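Local coordinates for extracellular solute-binding protein, family 1 (Bifidobacterium longum subsp. infantis, PDB 6FTH), which probably binds human milk oligosaccharides outside the cell and hands them to an ABC transporter for uptake, at residues 199-204 and 269-274. Residues are numbered along the deposited sequence; the frame is centred on the assembly and turned at random.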
loop_
_atom_site.group_PDB
_atom_site.type_symbol
_atom_site.label_atom_id
_atom_site.label_comp_id
_atom_site.label_asym_id
_atom_site.label_seq_id
_atom_site.Cartn_x
_atom_site.Cartn_y
_atom_site.Cartn_z
ATOM N N MET A 199 1.695 -21.371 10.432
ATOM C CA MET A 199 1.674 -19.948 10.123
ATOM C C MET A 199 2.942 -19.629 9.339
ATOM O O MET A 199 4.029 -20.080 9.718
ATOM C CB MET A 199 1.622 -19.128 11.416
ATOM C CG MET A 199 1.621 -17.644 11.179
ATOM S SD MET A 199 1.226 -16.744 12.702
ATOM C CE MET A 199 1.088 -15.035 12.084
ATOM N N ASN A 200 2.797 -18.875 8.247
ATOM C CA ASN A 200 3.915 -18.426 7.438
ATOM C C ASN A 200 3.990 -16.907 7.463
ATOM O O ASN A 200 2.970 -16.226 7.301
ATOM C CB ASN A 200 3.809 -18.927 6.005
ATOM C CG ASN A 200 5.168 -19.217 5.408
ATOM O OD1 ASN A 200 6.198 -18.939 6.014
ATOM N ND2 ASN A 200 5.176 -19.731 4.201
ATOM N N ILE A 201 5.198 -16.386 7.681
ATOM C CA ILE A 201 5.432 -14.952 7.728
ATOM C C ILE A 201 6.578 -14.611 6.783
ATOM O O ILE A 201 7.471 -15.428 6.530
ATOM C CB ILE A 201 5.730 -14.456 9.170
ATOM C CG1 ILE A 201 6.888 -15.236 9.807
ATOM C CG2 ILE A 201 4.481 -14.547 10.043
ATOM C CD1 ILE A 201 7.453 -14.585 11.083
ATOM N N ARG A 202 6.538 -13.391 6.263
ATOM C CA ARG A 202 7.577 -12.833 5.412
ATOM C C ARG A 202 8.809 -12.461 6.217
ATOM O O ARG A 202 8.725 -12.104 7.395
ATOM C CB ARG A 202 7.085 -11.529 4.783
ATOM C CG ARG A 202 6.111 -11.713 3.629
ATOM C CD ARG A 202 5.744 -10.367 2.989
ATOM N NE ARG A 202 5.378 -10.537 1.577
ATOM C CZ ARG A 202 5.242 -9.548 0.698
ATOM N NH1 ARG A 202 5.415 -8.283 1.067
ATOM N NH2 ARG A 202 4.938 -9.831 -0.563
ATOM N N LYS A 203 9.961 -12.498 5.548
ATOM C CA LYS A 203 11.176 -11.995 6.149
ATOM C C LYS A 203 11.065 -10.484 6.317
ATOM O O LYS A 203 10.173 -9.844 5.768
ATOM C CB LYS A 203 12.390 -12.339 5.270
ATOM C CG LYS A 203 12.462 -11.577 3.948
ATOM C CD LYS A 203 13.757 -11.918 3.169
ATOM C CE LYS A 203 15.004 -11.348 3.799
ATOM N NZ LYS A 203 15.034 -9.850 3.722
ATOM N N LEU A 204 12.010 -9.912 7.047
ATOM C CA LEU A 204 12.027 -8.481 7.273
ATOM C C LEU A 204 12.752 -7.745 6.144
ATOM O O LEU A 204 13.430 -8.341 5.301
ATOM C CB LEU A 204 12.655 -8.171 8.633
ATOM C CG LEU A 204 12.075 -8.902 9.830
ATOM C CD1 LEU A 204 12.758 -8.469 11.094
ATOM C CD2 LEU A 204 10.566 -8.687 9.958
ATOM N N ALA A 269 11.499 -22.437 10.303
ATOM C CA ALA A 269 12.727 -22.008 10.962
ATOM C C ALA A 269 13.543 -21.057 10.093
ATOM O O ALA A 269 14.260 -20.208 10.626
ATOM C CB ALA A 269 13.569 -23.231 11.335
ATOM N N ASP A 270 13.442 -21.160 8.766
ATOM C CA ASP A 270 14.188 -20.288 7.865
ATOM C C ASP A 270 13.358 -19.116 7.352
ATOM O O ASP A 270 13.669 -18.548 6.300
ATOM C CB ASP A 270 14.788 -21.097 6.709
ATOM C CG ASP A 270 13.751 -21.746 5.834
ATOM O OD1 ASP A 270 12.595 -21.884 6.267
ATOM O OD2 ASP A 270 14.108 -22.149 4.696
ATOM N N TRP A 271 12.315 -18.727 8.092
ATOM C CA TRP A 271 11.448 -17.633 7.644
ATOM C C TRP A 271 12.250 -16.372 7.336
ATOM O O TRP A 271 11.890 -15.608 6.436
ATOM C CB TRP A 271 10.408 -17.310 8.735
ATOM C CG TRP A 271 11.058 -16.654 9.890
ATOM C CD1 TRP A 271 11.718 -17.266 10.906
ATOM C CD2 TRP A 271 11.181 -15.242 10.122
ATOM N NE1 TRP A 271 12.261 -16.332 11.755
ATOM C CE2 TRP A 271 11.944 -15.080 11.294
ATOM C CE3 TRP A 271 10.737 -14.105 9.443
ATOM C CZ2 TRP A 271 12.258 -13.819 11.809
ATOM C CZ3 TRP A 271 11.053 -12.849 9.967
ATOM C CH2 TRP A 271 11.801 -12.723 11.117
ATOM N N ALA A 272 13.340 -16.136 8.069
ATOM C CA ALA A 272 14.053 -14.868 7.970
ATOM C C ALA A 272 14.878 -14.731 6.700
ATOM O O ALA A 272 15.299 -13.611 6.374
ATOM C CB ALA A 272 14.981 -14.691 9.179
ATOM N N THR A 273 15.124 -15.825 5.980
ATOM C CA THR A 273 15.929 -15.781 4.769
ATOM C C THR A 273 15.154 -16.131 3.512
ATOM O O THR A 273 15.698 -15.975 2.410
ATOM C CB THR A 273 17.164 -16.699 4.889
ATOM O OG1 THR A 273 16.773 -18.023 5.276
ATOM C CG2 THR A 273 18.145 -16.137 5.908
ATOM N N LYS A 274 13.904 -16.563 3.640
ATOM C CA LYS A 274 13.097 -16.928 2.482
ATOM C C LYS A 274 12.737 -15.673 1.695
ATOM O O LYS A 274 12.368 -14.652 2.274
ATOM C CB LYS A 274 11.802 -17.597 2.964
ATOM C CG LYS A 274 11.983 -18.972 3.588
ATOM C CD LYS A 274 11.687 -20.096 2.574
ATOM C CE LYS A 274 10.184 -20.267 2.328
ATOM N NZ LYS A 274 9.474 -20.820 3.533
HETATM O O HOH W 1 8.814 -18.662 5.170
HETATM O O HOH W 2 9.540 -16.034 5.035
HETATM O O HOH W 3 9.833 -14.102 3.083
HETATM O O HOH W 4 14.501 -11.133 7.949
#
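Lys-203 lies across the carbonyl oxygens of Trp-271, Ala-272 and Lys-274 and meets them with its aliphatic carbons. Its CB sits 3.4 Å from Ala-272 O and almost as near Trp-271 O; CG and then CD move along to Lys-274 O, with CD at 3.2 Å. Bends at chi3 (-71°) and chi4 (-68°) fold the chain back, so that CE returns to Ala-272 O and NZ donates to Leu-204 O at 2.7 Å. An alanine here would probably leave Leu-204 O without its ammonium partner and strip the CG and CD cover from Lys-274 O. Beside it, Trp-271 is held on both faces: Ala-272 CB over one, and over the other Ile-201 CD1, a CH-pi contact 4.1 Å from the six-membered ring centroid and 28° off its normal. Arg-202 O lies in the ring plane at the edge, 3.5 Å from Trp-271 CE3, and this buried oxygen has no hydrogen-bonding partner; Leu-204 CG is 4.0 Å from Trp-271 CH2. In this two-lobed solute-binding fold the contact joins the loop leaving strand 197-199 to the loop between helices 249-263 and 276-284; Trp-271 NE1 bonds Ser-483 OG. Polar links across the contact run through water: one accepts from Lys-203 N and donates to Lys-274 O, another donates to both Ile-201 O (2.6 Å) and Trp-271 O. A third joins Asn-200 OD1 to Lys-274 NZ, which forms a salt bridge with Asp-282 OD2, while Asn-200 ND2 hydrogen-bonds Gln-283 OE1.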